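Local coordinates for amino acid adenylation domain-containing protein (Bacillus stratosphericus LAMA 585, PDB 6ULY) that probably selects an alpha-keto acid and activates it as the acyl adenylate for nonribosomal depsipeptide synthesis, at residues G31-V36 against D261-T266; V196-K201 against K413-M418; D247-Q252 against F275-D280; L505-K510 against A515-A520. All blocks are in the same frame, centred on the assembly; numbering follows the deposited sequence.

Interaction 1. Residues G31-V36 against D261-T266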
loop_
_atom_site.group_PDB
_atom_site.type_symbol
_atom_site.label_atom_id
_atom_site.label_comp_id
_atom_site.label_asym_id
_atom_site.label_seq_id
_atom_site.Cartn_x
_atom_site.Cartn_y
_atom_site.Cartn_z
ATOM N N GLY A 31 4.665 32.025 26.948
ATOM C CA GLY A 31 3.897 30.801 26.979
ATOM C C GLY A 31 2.936 30.688 25.819
ATOM O O GLY A 31 3.184 31.228 24.736
ATOM N N LEU A 32 1.825 29.998 26.046
ATOM C CA LEU A 32 0.851 29.700 25.011
ATOM C C LEU A 32 -0.394 30.562 25.179
ATOM O O LEU A 32 -0.779 30.925 26.296
ATOM C CB LEU A 32 0.459 28.221 25.047
ATOM C CG LEU A 32 1.596 27.231 24.793
ATOM C CD1 LEU A 32 1.781 26.296 25.985
ATOM C CD2 LEU A 32 1.322 26.442 23.514
ATOM N N THR A 33 -1.020 30.885 24.051
ATOM C CA THR A 33 -2.322 31.539 24.033
ATOM C C THR A 33 -3.211 30.797 23.049
ATOM O O THR A 33 -2.887 30.710 21.860
ATOM C CB THR A 33 -2.208 33.016 23.648
ATOM O OG1 THR A 33 -0.974 33.551 24.139
ATOM C CG2 THR A 33 -3.354 33.801 24.249
ATOM N N TYR A 34 -4.321 30.262 23.547
ATOM C CA TYR A 34 -5.266 29.498 22.744
ATOM C C TYR A 34 -6.435 30.393 22.355
ATOM O O TYR A 34 -7.119 30.942 23.226
ATOM C CB TYR A 34 -5.755 28.278 23.521
ATOM C CG TYR A 34 -4.633 27.419 24.041
ATOM C CD1 TYR A 34 -4.066 26.432 23.247
ATOM C CD2 TYR A 34 -4.130 27.600 25.323
ATOM C CE1 TYR A 34 -3.039 25.644 23.715
ATOM C CE2 TYR A 34 -3.097 26.814 25.802
ATOM C CZ TYR A 34 -2.556 25.836 24.986
ATOM O OH TYR A 34 -1.531 25.041 25.442
ATOM N N ILE A 35 -6.663 30.537 21.053
ATOM C CA ILE A 35 -7.746 31.377 20.556
ATOM C C ILE A 35 -9.063 30.629 20.700
ATOM O O ILE A 35 -9.165 29.446 20.353
ATOM C CB ILE A 35 -7.497 31.784 19.095
ATOM C CG1 ILE A 35 -6.157 32.518 18.985
ATOM C CG2 ILE A 35 -8.658 32.643 18.581
ATOM C CD1 ILE A 35 -5.890 33.148 17.631
ATOM N N VAL A 36 -10.076 31.318 21.220
ATOM C CA VAL A 36 -11.427 30.789 21.305
ATOM C C VAL A 36 -12.346 31.440 20.281
ATOM O O VAL A 36 -13.146 30.757 19.637
ATOM C CB VAL A 36 -11.988 30.956 22.734
ATOM C CG1 VAL A 36 -13.415 30.431 22.813
ATOM C CG2 VAL A 36 -11.095 30.245 23.744
ATOM N N ASP A 261 -2.637 39.668 12.806
ATOM C CA ASP A 261 -2.718 41.077 13.165
ATOM C C ASP A 261 -2.960 41.251 14.658
ATOM O O ASP A 261 -2.271 42.032 15.321
ATOM C CB ASP A 261 -3.831 41.739 12.351
ATOM C CG ASP A 261 -4.206 43.110 12.872
ATOM O OD1 ASP A 261 -3.707 44.114 12.319
ATOM O OD2 ASP A 261 -5.000 43.176 13.833
ATOM N N ARG A 262 -3.913 40.495 15.205
ATOM C CA ARG A 262 -4.334 40.673 16.590
ATOM C C ARG A 262 -3.225 40.329 17.575
ATOM O O ARG A 262 -3.166 40.912 18.662
ATOM C CB ARG A 262 -5.579 39.819 16.826
ATOM C CG ARG A 262 -6.011 39.556 18.258
ATOM C CD ARG A 262 -7.250 38.660 18.194
ATOM N NE ARG A 262 -7.669 38.086 19.468
ATOM C CZ ARG A 262 -8.486 37.039 19.575
ATOM N NH1 ARG A 262 -8.961 36.445 18.483
ATOM N NH2 ARG A 262 -8.826 36.577 20.771
ATOM N N TYR A 263 -2.337 39.399 17.222
ATOM C CA TYR A 263 -1.243 39.010 18.101
ATOM C C TYR A 263 0.114 39.465 17.585
ATOM O O TYR A 263 1.138 39.137 18.192
ATOM C CB TYR A 263 -1.253 37.497 18.306
ATOM C CG TYR A 263 -2.475 37.012 19.051
ATOM C CD1 TYR A 263 -2.522 37.040 20.440
ATOM C CD2 TYR A 263 -3.585 36.537 18.367
ATOM C CE1 TYR A 263 -3.637 36.600 21.127
ATOM C CE2 TYR A 263 -4.710 36.094 19.046
ATOM C CZ TYR A 263 -4.732 36.129 20.425
ATOM O OH TYR A 263 -5.852 35.687 21.098
ATOM N N ARG A 264 0.147 40.235 16.500
ATOM C CA ARG A 264 1.399 40.724 15.932
ATOM C C ARG A 264 2.376 39.571 15.718
ATOM O O ARG A 264 3.549 39.633 16.094
ATOM C CB ARG A 264 2.009 41.811 16.820
ATOM C CG ARG A 264 1.072 42.982 17.080
ATOM C CD ARG A 264 1.739 44.065 17.909
ATOM N NE ARG A 264 0.893 44.505 19.018
ATOM C CZ ARG A 264 -0.147 45.325 18.894
ATOM N NH1 ARG A 264 -0.491 45.802 17.704
ATOM N NH2 ARG A 264 -0.853 45.666 19.965
ATOM N N ALA A 265 1.874 38.500 15.101
ATOM C CA ALA A 265 2.681 37.307 14.895
ATOM C C ALA A 265 3.876 37.615 14.007
ATOM O O ALA A 265 3.770 38.355 13.025
ATOM C CB ALA A 265 1.835 36.196 14.272
ATOM N N THR A 266 5.027 37.050 14.368
ATOM C CA THR A 266 6.228 37.173 13.556
ATOM C C THR A 266 6.480 35.953 12.679
ATOM O O THR A 266 7.228 36.055 11.700
ATOM C CB THR A 266 7.454 37.416 14.449
ATOM O OG1 THR A 266 7.762 36.227 15.186
ATOM C CG2 THR A 266 7.177 38.562 15.433
#
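Thr33 and Ile35 face the end of helix 255-262 from strand 31-35, which lies between edge strand 41-45 and strand 240-243 in the mixed sheet of the large adenylation-domain core. The helix ends there in a Schellman motif. Arg264 has positive phi, and Arg264 N bonds back to Asp261 O at 3.2 Å. Arg262 and Tyr263, from this last turn, reach out to the strand. Along the strand, Thr33 comes first. Its methyl makes a light contact, with Thr33 CG2 4.2 Å from Tyr263 CE1. Tyr34 points its CB away from the helix end. Its side chain packs on helix 78-91, and its ring meets His79 edge-to-face. On the strand side Ile35 carries most of the contact. Its CG1 is anti to the carbonyl carbon (chi1 -58°), and the extended branch beyond it runs out to the tyrosine. Ile35 CD1 lies 3.5 Å from Tyr263 CE2, while Ile35 CG1 sits 3.8 Å from Tyr263 OH. The branch meets the ring obliquely. The other branch serves the arginine: Ile35 CG2 approaches Arg262 NH1 to 3.8 Å. Ile242 of strand 240-243 also packs on Ile35 and Tyr263. The polar ends are held beyond the two segments. Tyr263 OH hydrogen-bonds Glu41 OE1, and Arg262 NH1 hydrogen-bonds Asn37 O. These bonds tie both side chains to the turn between strands 31-35 and 41-45. The arginine and the tyrosine also layer on each other: Tyr263 CE2 lies 3.6 Å above the guanidinium plane of Arg262, offset toward its rim.

Interaction 2. Residues V196-K201 against K413-M418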
loop_
_atom_site.group_PDB
_atom_site.type_symbol
_atom_site.label_atom_id
_atom_site.label_comp_id
_atom_site.label_asym_id
_atom_site.label_seq_id
_atom_site.Cartn_x
_atom_site.Cartn_y
_atom_site.Cartn_z
ATOM N N VAL A 196 14.104 14.455 17.464
ATOM C CA VAL A 196 13.260 15.645 17.436
ATOM C C VAL A 196 14.090 16.889 17.730
ATOM O O VAL A 196 14.073 17.861 16.965
ATOM C CB VAL A 196 12.092 15.489 18.425
ATOM C CG1 VAL A 196 11.310 16.776 18.530
ATOM C CG2 VAL A 196 11.188 14.335 17.983
ATOM N N LEU A 197 14.852 16.867 18.827
ATOM C CA LEU A 197 15.630 18.045 19.198
ATOM C C LEU A 197 16.659 18.399 18.138
ATOM O O LEU A 197 16.989 19.579 17.964
ATOM C CB LEU A 197 16.320 17.820 20.539
ATOM C CG LEU A 197 15.421 17.937 21.770
ATOM C CD1 LEU A 197 16.187 17.519 23.013
ATOM C CD2 LEU A 197 14.895 19.350 21.912
ATOM N N ALA A 198 17.183 17.400 17.427
ATOM C CA ALA A 198 18.126 17.679 16.352
ATOM C C ALA A 198 17.461 18.480 15.241
ATOM O O ALA A 198 18.066 19.400 14.678
ATOM C CB ALA A 198 18.696 16.372 15.799
ATOM N N ASN A 199 16.218 18.135 14.903
ATOM C CA ASN A 199 15.478 18.932 13.932
ATOM C C ASN A 199 15.166 20.315 14.490
ATOM O O ASN A 199 15.300 21.322 13.786
ATOM C CB ASN A 199 14.187 18.216 13.539
ATOM C CG ASN A 199 13.419 18.957 12.469
ATOM O OD1 ASN A 199 12.829 20.006 12.724
ATOM N ND2 ASN A 199 13.426 18.418 11.260
ATOM N N VAL A 200 14.753 20.382 15.755
ATOM C CA VAL A 200 14.465 21.674 16.370
ATOM C C VAL A 200 15.698 22.566 16.317
ATOM O O VAL A 200 15.634 23.722 15.884
ATOM C CB VAL A 200 13.972 21.477 17.814
ATOM C CG1 VAL A 200 14.114 22.762 18.601
ATOM C CG2 VAL A 200 12.525 20.997 17.822
ATOM N N LYS A 201 16.847 22.034 16.747
ATOM C CA LYS A 201 18.061 22.843 16.789
ATOM C C LYS A 201 18.517 23.222 15.389
ATOM O O LYS A 201 18.949 24.355 15.157
ATOM C CB LYS A 201 19.156 22.091 17.541
ATOM C CG LYS A 201 18.816 21.868 19.005
ATOM C CD LYS A 201 19.823 20.974 19.707
ATOM C CE LYS A 201 19.480 20.839 21.183
ATOM N NZ LYS A 201 20.388 19.911 21.898
ATOM N N LYS A 413 20.093 11.963 4.941
ATOM C CA LYS A 413 20.919 11.465 6.029
ATOM C C LYS A 413 21.036 12.549 7.090
ATOM O O LYS A 413 21.247 13.723 6.767
ATOM C CB LYS A 413 22.316 11.069 5.544
ATOM C CG LYS A 413 23.161 10.352 6.599
ATOM C CD LYS A 413 24.670 10.463 6.330
ATOM C CE LYS A 413 25.025 10.179 4.892
ATOM N NZ LYS A 413 26.500 10.042 4.702
ATOM N N GLY A 414 20.902 12.160 8.353
ATOM C CA GLY A 414 21.081 13.096 9.431
ATOM C C GLY A 414 20.634 12.565 10.772
ATOM O O GLY A 414 20.226 11.407 10.916
ATOM N N PRO A 415 20.703 13.421 11.791
ATOM C CA PRO A 415 20.343 13.014 13.152
ATOM C C PRO A 415 18.870 13.158 13.496
ATOM O O PRO A 415 18.503 12.886 14.644
ATOM C CB PRO A 415 21.184 13.971 14.000
ATOM C CG PRO A 415 21.207 15.234 13.187
ATOM C CD PRO A 415 21.211 14.805 11.744
ATOM N N THR A 416 18.031 13.584 12.554
ATOM C CA THR A 416 16.618 13.821 12.818
ATOM C C THR A 416 15.742 12.634 12.445
ATOM O O THR A 416 14.517 12.716 12.585
ATOM C CB THR A 416 16.136 15.059 12.054
ATOM O OG1 THR A 416 16.031 14.753 10.660
ATOM C CG2 THR A 416 17.096 16.221 12.232
ATOM N N THR A 417 16.337 11.541 11.976
ATOM C CA THR A 417 15.558 10.419 11.476
ATOM C C THR A 417 14.915 9.652 12.626
ATOM O O THR A 417 15.504 9.487 13.697
ATOM C CB THR A 417 16.450 9.489 10.649
ATOM O OG1 THR A 417 16.947 10.195 9.504
ATOM C CG2 THR A 417 15.676 8.276 10.179
ATOM N N MET A 418 13.689 9.190 12.392
ATOM C CA MET A 418 12.968 8.383 13.365
ATOM C C MET A 418 13.764 7.137 13.745
ATOM O O MET A 418 14.672 6.701 13.032
ATOM C CB MET A 418 11.621 7.948 12.785
ATOM C CG MET A 418 11.763 7.164 11.486
ATOM S SD MET A 418 10.271 6.286 10.985
ATOM C CE MET A 418 10.850 5.491 9.494
#
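The loop between strands 408-413 and 420-421 meets helix 193-207 here, with Pro415 and Thr416 packed on Ala198 and Asn199. The backbones come close, and Asn199 CA is 5.4 Å from Thr416 CA. Ala198 presents only a methyl group to the loop. Ala198 CB lies 3.8 Å from Pro415 CG and 3.7 Å from Pro415 O. It therefore touches both the proline ring and the carbonyl of the same residue. The methyl of Thr416 reaches the helix backbone next to it. Thr416 CG2 is 3.4 Å from Asn199 N and 3.8 Å from Asn199 CB. The threonine torsion sorts its two branches: CG2 is anti to the carbonyl carbon and faces the helix, and OG1 (chi1 73°) is given to Ile336 O in a hydrogen bond. The amide of Asn199 does not bond to the loop. Its CG is anti to the backbone N (chi1 -176°), which turns the amide away from Thr416 and leaves Asn199 CB against the threonine methyl. Asn199 ND2 then hydrogen-bonds Ala339 O, and Thr416 O accepts a bond from Ser337 OG. Helix and loop thus both grip the chain from Ile336 to Ala339. That chain directly follows Glu335, in a sequence resembling the A5 core motif of adenylation domains. The side chain of Asn199 is about 7 Å from the bound keto acyl adenylate. The arrangement is consistent with a second shell behind the adenylate pocket of the ANL fold.

Interaction 3. Residues D247-Q252 against F275-D280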
loop_
_atom_site.group_PDB
_atom_site.type_symbol
_atom_site.label_atom_id
_atom_site.label_comp_id
_atom_site.label_asym_id
_atom_site.label_seq_id
_atom_site.Cartn_x
_atom_site.Cartn_y
_atom_site.Cartn_z
ATOM N N ASP A 247 -10.212 23.846 12.563
ATOM C CA ASP A 247 -11.566 24.027 12.052
ATOM C C ASP A 247 -11.883 25.500 11.839
ATOM O O ASP A 247 -12.517 25.869 10.842
ATOM C CB ASP A 247 -12.572 23.401 13.018
ATOM C CG ASP A 247 -12.228 21.966 13.367
ATOM O OD1 ASP A 247 -11.127 21.732 13.913
ATOM O OD2 ASP A 247 -13.057 21.073 13.099
ATOM N N ASP A 248 -11.440 26.363 12.761
ATOM C CA ASP A 248 -11.771 27.780 12.659
ATOM C C ASP A 248 -11.138 28.420 11.430
ATOM O O ASP A 248 -11.703 29.365 10.867
ATOM C CB ASP A 248 -11.335 28.527 13.922
ATOM C CG ASP A 248 -12.013 28.003 15.175
ATOM O OD1 ASP A 248 -11.407 28.094 16.265
ATOM O OD2 ASP A 248 -13.142 27.483 15.071
ATOM N N PHE A 249 -9.972 27.936 10.999
ATOM C CA PHE A 249 -9.357 28.515 9.809
ATOM C C PHE A 249 -10.092 28.093 8.542
ATOM O O PHE A 249 -10.449 28.937 7.713
ATOM C CB PHE A 249 -7.883 28.131 9.697
ATOM C CG PHE A 249 -7.313 28.418 8.340
ATOM C CD1 PHE A 249 -6.892 29.695 8.009
ATOM C CD2 PHE A 249 -7.245 27.424 7.379
ATOM C CE1 PHE A 249 -6.388 29.967 6.750
ATOM C CE2 PHE A 249 -6.747 27.690 6.119
ATOM C CZ PHE A 249 -6.317 28.960 5.802
ATOM N N ILE A 250 -10.292 26.785 8.348
ATOM C CA ILE A 250 -10.910 26.342 7.100
ATOM C C ILE A 250 -12.344 26.854 7.009
ATOM O O ILE A 250 -12.875 27.037 5.908
ATOM C CB ILE A 250 -10.843 24.807 6.949
ATOM C CG1 ILE A 250 -11.585 24.100 8.082
ATOM C CG2 ILE A 250 -9.394 24.330 6.881
ATOM C CD1 ILE A 250 -12.973 23.622 7.686
ATOM N N ALA A 251 -12.986 27.111 8.151
ATOM C CA ALA A 251 -14.316 27.712 8.126
ATOM C C ALA A 251 -14.261 29.157 7.640
ATOM O O ALA A 251 -15.093 29.573 6.827
ATOM C CB ALA A 251 -14.952 27.635 9.514
ATOM N N GLN A 252 -13.290 29.932 8.120
ATOM C CA GLN A 252 -13.128 31.334 7.727
ATOM C C GLN A 252 -11.642 31.610 7.543
ATOM O O GLN A 252 -10.966 32.109 8.450
ATOM C CB GLN A 252 -13.731 32.278 8.775
ATOM C CG GLN A 252 -15.156 31.940 9.201
ATOM C CD GLN A 252 -16.186 32.276 8.139
ATOM O OE1 GLN A 252 -15.986 33.181 7.327
ATOM N NE2 GLN A 252 -17.299 31.546 8.141
ATOM N N PHE A 275 -2.555 29.108 1.519
ATOM C CA PHE A 275 -2.233 30.324 0.783
ATOM C C PHE A 275 -3.194 30.516 -0.381
ATOM O O PHE A 275 -3.646 31.637 -0.648
ATOM C CB PHE A 275 -0.791 30.276 0.283
ATOM C CG PHE A 275 0.234 30.250 1.386
ATOM C CD1 PHE A 275 0.531 29.068 2.048
ATOM C CD2 PHE A 275 0.908 31.404 1.754
ATOM C CE1 PHE A 275 1.469 29.040 3.060
ATOM C CE2 PHE A 275 1.851 31.381 2.767
ATOM C CZ PHE A 275 2.133 30.197 3.419
ATOM N N ALA A 276 -3.526 29.431 -1.079
ATOM C CA ALA A 276 -4.480 29.531 -2.177
ATOM C C ALA A 276 -5.872 29.876 -1.668
ATOM O O ALA A 276 -6.610 30.621 -2.322
ATOM C CB ALA A 276 -4.505 28.225 -2.966
ATOM N N MET A 277 -6.253 29.343 -0.503
ATOM C CA MET A 277 -7.555 29.677 0.064
ATOM C C MET A 277 -7.659 31.171 0.343
ATOM O O MET A 277 -8.679 31.797 0.036
ATOM C CB MET A 277 -7.798 28.875 1.345
ATOM C CG MET A 277 -8.088 27.403 1.122
ATOM S SD MET A 277 -8.384 26.492 2.657
ATOM C CE MET A 277 -10.049 27.009 3.052
ATOM N N ILE A 278 -6.608 31.762 0.917
ATOM C CA ILE A 278 -6.611 33.199 1.177
ATOM C C ILE A 278 -6.721 33.975 -0.130
ATOM O O ILE A 278 -7.450 34.971 -0.220
ATOM C CB ILE A 278 -5.354 33.600 1.972
ATOM C CG1 ILE A 278 -5.366 32.953 3.360
ATOM C CG2 ILE A 278 -5.257 35.115 2.101
ATOM C CD1 ILE A 278 -6.326 33.603 4.338
ATOM N N ASN A 279 -6.005 33.530 -1.167
ATOM C CA ASN A 279 -6.072 34.214 -2.455
ATOM C C ASN A 279 -7.487 34.214 -3.022
ATOM O O ASN A 279 -7.841 35.106 -3.802
ATOM C CB ASN A 279 -5.110 33.565 -3.449
ATOM C CG ASN A 279 -3.657 33.787 -3.078
ATOM O OD1 ASN A 279 -3.338 34.669 -2.283
ATOM N ND2 ASN A 279 -2.768 32.991 -3.659
ATOM N N ASP A 280 -8.308 33.229 -2.652
ATOM C CA ASP A 280 -9.685 33.194 -3.129
ATOM C C ASP A 280 -10.533 34.318 -2.552
ATOM O O ASP A 280 -11.670 34.502 -2.998
ATOM C CB ASP A 280 -10.338 31.851 -2.787
ATOM C CG ASP A 280 -9.731 30.687 -3.553
ATOM O OD1 ASP A 280 -9.185 30.904 -4.657
ATOM O OD2 ASP A 280 -9.812 29.548 -3.045
#
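Phe249 sends its ring toward helix 272-279 because CG is anti to the backbone N (chi1 166°), and Met277 meets it with a chain that bends at its end. The methionine is extended through CG and SD, then turns at chi3 (76°). The sulfur is left beside the ring and the methyl swings to the helix backbone. Met277 SD lies 4.0 Å from Phe249 CE2 and 5.2 Å from the ring centroid of Phe249. This is a Met-aromatic contact of oblique geometry. Met277 CE approaches Ile250 O to 4.0 Å. The two elements are helices 246-251 and 272-279 of the adenylation core. Their short segments run at 39° to each other, with axes 11.6 Å apart at closest. At this spacing the long side chains bridge the gap. Ile278 adds a looser touch, with Ile278 CD1 4.4 Å from Phe249 CE1, also oblique to the ring. Pro253, just after the first helix, packs on both Met277 and Ile278. Trp218 stacks on the ring of Phe249, and Trp256 and Phe313 pack against Ile278.

Interaction 4. Residues L505-K510 against A515-A520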
loop_
_atom_site.group_PDB
_atom_site.type_symbol
_atom_site.label_atom_id
_atom_site.label_comp_id
_atom_site.label_asym_id
_atom_site.label_seq_id
_atom_site.Cartn_x
_atom_site.Cartn_y
_atom_site.Cartn_z
ATOM N N LEU A 505 -7.188 11.466 -18.969
ATOM C CA LEU A 505 -6.787 12.708 -19.676
ATOM C C LEU A 505 -7.942 13.720 -19.579
ATOM O O LEU A 505 -8.909 13.617 -20.361
ATOM C CB LEU A 505 -6.425 12.325 -21.122
ATOM C CG LEU A 505 -5.465 13.248 -21.878
ATOM C CD1 LEU A 505 -6.149 14.537 -22.295
ATOM C CD2 LEU A 505 -4.222 13.546 -21.066
ATOM N N PHE A 506 -7.864 14.659 -18.634
ATOM C CA PHE A 506 -8.778 15.830 -18.578
ATOM C C PHE A 506 -8.407 16.804 -19.693
ATOM O O PHE A 506 -7.215 16.982 -19.996
ATOM C CB PHE A 506 -8.707 16.552 -17.233
ATOM C CG PHE A 506 -9.172 15.716 -16.069
ATOM C CD1 PHE A 506 -10.526 15.546 -15.815
ATOM C CD2 PHE A 506 -8.255 15.077 -15.244
ATOM C CE1 PHE A 506 -10.951 14.764 -14.749
ATOM C CE2 PHE A 506 -8.681 14.294 -14.180
ATOM C CZ PHE A 506 -10.029 14.144 -13.931
ATOM N N PHE A 507 -9.403 17.440 -20.293
ATOM C CA PHE A 507 -9.128 18.469 -21.319
ATOM C C PHE A 507 -10.240 19.519 -21.320
ATOM O O PHE A 507 -11.418 19.236 -20.982
ATOM C CB PHE A 507 -8.897 17.815 -22.686
ATOM C CG PHE A 507 -10.125 17.198 -23.319
ATOM C CD1 PHE A 507 -10.582 15.949 -22.921
ATOM C CD2 PHE A 507 -10.833 17.867 -24.313
ATOM C CE1 PHE A 507 -11.710 15.380 -23.499
ATOM C CE2 PHE A 507 -11.966 17.300 -24.888
ATOM C CZ PHE A 507 -12.401 16.055 -24.480
ATOM N N THR A 508 -9.840 20.739 -21.661
ATOM C CA THR A 508 -10.755 21.828 -22.070
ATOM C C THR A 508 -10.971 21.698 -23.571
ATOM O O THR A 508 -10.000 21.800 -24.325
ATOM C CB THR A 508 -10.149 23.221 -21.838
ATOM O OG1 THR A 508 -9.709 23.304 -20.484
ATOM C CG2 THR A 508 -11.116 24.347 -22.153
ATOM N N PRO A 509 -12.209 21.485 -24.068
ATOM C CA PRO A 509 -12.442 21.608 -25.500
ATOM C C PRO A 509 -12.486 23.095 -25.878
ATOM O O PRO A 509 -12.934 23.912 -25.070
ATOM C CB PRO A 509 -13.785 20.898 -25.699
ATOM C CG PRO A 509 -14.521 21.141 -24.391
ATOM C CD PRO A 509 -13.439 21.154 -23.324
ATOM N N LYS A 510 -12.003 23.415 -27.080
ATOM C CA LYS A 510 -12.143 24.766 -27.673
ATOM C C LYS A 510 -13.627 25.150 -27.741
ATOM O O LYS A 510 -13.929 26.358 -27.798
ATOM C CB LYS A 510 -11.522 24.798 -29.067
ATOM C CG LYS A 510 -10.005 24.745 -29.090
ATOM C CD LYS A 510 -9.420 24.934 -30.478
ATOM C CE LYS A 510 -7.911 24.777 -30.484
ATOM N NZ LYS A 510 -7.332 24.918 -31.841
ATOM N N ALA A 515 -21.065 17.093 -29.864
ATOM C CA ALA A 515 -20.377 16.444 -31.006
ATOM C C ALA A 515 -18.889 16.819 -30.992
ATOM O O ALA A 515 -18.024 15.927 -31.177
ATOM C CB ALA A 515 -21.031 16.808 -32.319
ATOM N N TYR A 516 -18.597 18.099 -30.778
ATOM C CA TYR A 516 -17.211 18.619 -30.763
ATOM C C TYR A 516 -16.420 17.882 -29.684
ATOM O O TYR A 516 -15.248 17.543 -29.921
ATOM C CB TYR A 516 -17.181 20.131 -30.511
ATOM C CG TYR A 516 -15.859 20.781 -30.852
ATOM C CD1 TYR A 516 -15.566 21.164 -32.157
ATOM C CD2 TYR A 516 -14.876 20.982 -29.891
ATOM C CE1 TYR A 516 -14.345 21.733 -32.498
ATOM C CE2 TYR A 516 -13.656 21.567 -30.208
ATOM C CZ TYR A 516 -13.383 21.934 -31.519
ATOM O OH TYR A 516 -12.177 22.496 -31.842
ATOM N N ILE A 517 -17.035 17.661 -28.529
ATOM C CA ILE A 517 -16.352 17.005 -27.379
ATOM C C ILE A 517 -16.092 15.534 -27.724
ATOM O O ILE A 517 -14.984 15.036 -27.433
ATOM C CB ILE A 517 -17.165 17.162 -26.080
ATOM C CG1 ILE A 517 -17.163 18.618 -25.599
ATOM C CG2 ILE A 517 -16.642 16.220 -24.997
ATOM C CD1 ILE A 517 -18.206 18.927 -24.539
ATOM N N MET A 518 -17.073 14.857 -28.313
ATOM C CA MET A 518 -16.924 13.426 -28.660
ATOM C C MET A 518 -15.857 13.265 -29.749
ATOM O O MET A 518 -15.082 12.299 -29.668
ATOM C CB MET A 518 -18.267 12.835 -29.088
ATOM C CG MET A 518 -19.166 12.571 -27.894
ATOM S SD MET A 518 -20.775 11.900 -28.332
ATOM C CE MET A 518 -20.285 10.308 -28.998
ATOM N N ARG A 519 -15.762 14.199 -30.691
ATOM C CA ARG A 519 -14.695 14.147 -31.718
ATOM C C ARG A 519 -13.317 14.275 -31.051
ATOM O O ARG A 519 -12.436 13.419 -31.312
ATOM C CB ARG A 519 -14.872 15.253 -32.751
ATOM C CG ARG A 519 -13.764 15.275 -33.788
ATOM C CD ARG A 519 -13.770 16.574 -34.564
ATOM N NE ARG A 519 -15.125 16.926 -34.957
ATOM C CZ ARG A 519 -15.535 18.146 -35.244
ATOM N NH1 ARG A 519 -14.678 19.152 -35.188
ATOM N NH2 ARG A 519 -16.799 18.347 -35.586
ATOM N N ALA A 520 -13.117 15.303 -30.225
ATOM C CA ALA A 520 -11.812 15.536 -29.569
ATOM C C ALA A 520 -11.445 14.316 -28.723
ATOM O O ALA A 520 -10.270 13.918 -28.771
ATOM C CB ALA A 520 -11.825 16.796 -28.741
#
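The ring of Phe507 has oxygens at its edge: Leu505 O lies in its plane, and Ile517 O lies near it, 4.1 Å from Phe507 CZ. Ala520 comes in obliquely, with its CB 3.9 Å from Phe507 CE2. The ring of Tyr516 is approached at its edge by Pro509, whose CB is 4.3 Å from Tyr516 CD2. Lys510 N also comes near this ring, 4.0 Å from Tyr516 CE2. Phe507 places CG between the backbone N and the carbonyl carbon (chi1 70°). This carries the ring from the strand to the helix, where it sits near Ile517 and Ala520, one turn apart. Further along the strand, Pro509 packs its ring on an isoleucine branch: Pro509 CG is 3.8 Å from Ile517 CG1. Just past the end of the strand, Lys510 continues the contact with its aliphatic part. Lys510 CB lies 3.7 Å from Tyr516 OH, and Lys510 CD passes the same oxygen at 3.9 Å. The contact is essentially apolar packing. The helix segment runs at 136° to the strand segment. Ile524, further along the helix, also packs on Phe507. Strand 502-509, helix 514-532 and strand 539-543 form a beta-alpha-beta crossover. The arrangement is typical of the small C-terminal domain of ANL enzymes, where such a helix packs on a short sheet.

Interactions 1, 2 and 3 all belong to the AMP-binding core, while interaction 4 lies in the small C-terminal part, with its centre about 50 Å from those of interactions 1 and 2. Interactions 1 and 3 are neighbours. Their nearest atoms are about 5 Å apart, and helices 246-251 and 255-262 follow each other in the chain. Interaction 2 is on the opposite side of the chain's centre from interaction 3, with nearest atoms about 17 Å apart. It lies near the bound adenylate without touching it. Helix 560-570 touches Met277, so interaction 3 also meets the last modelled helix.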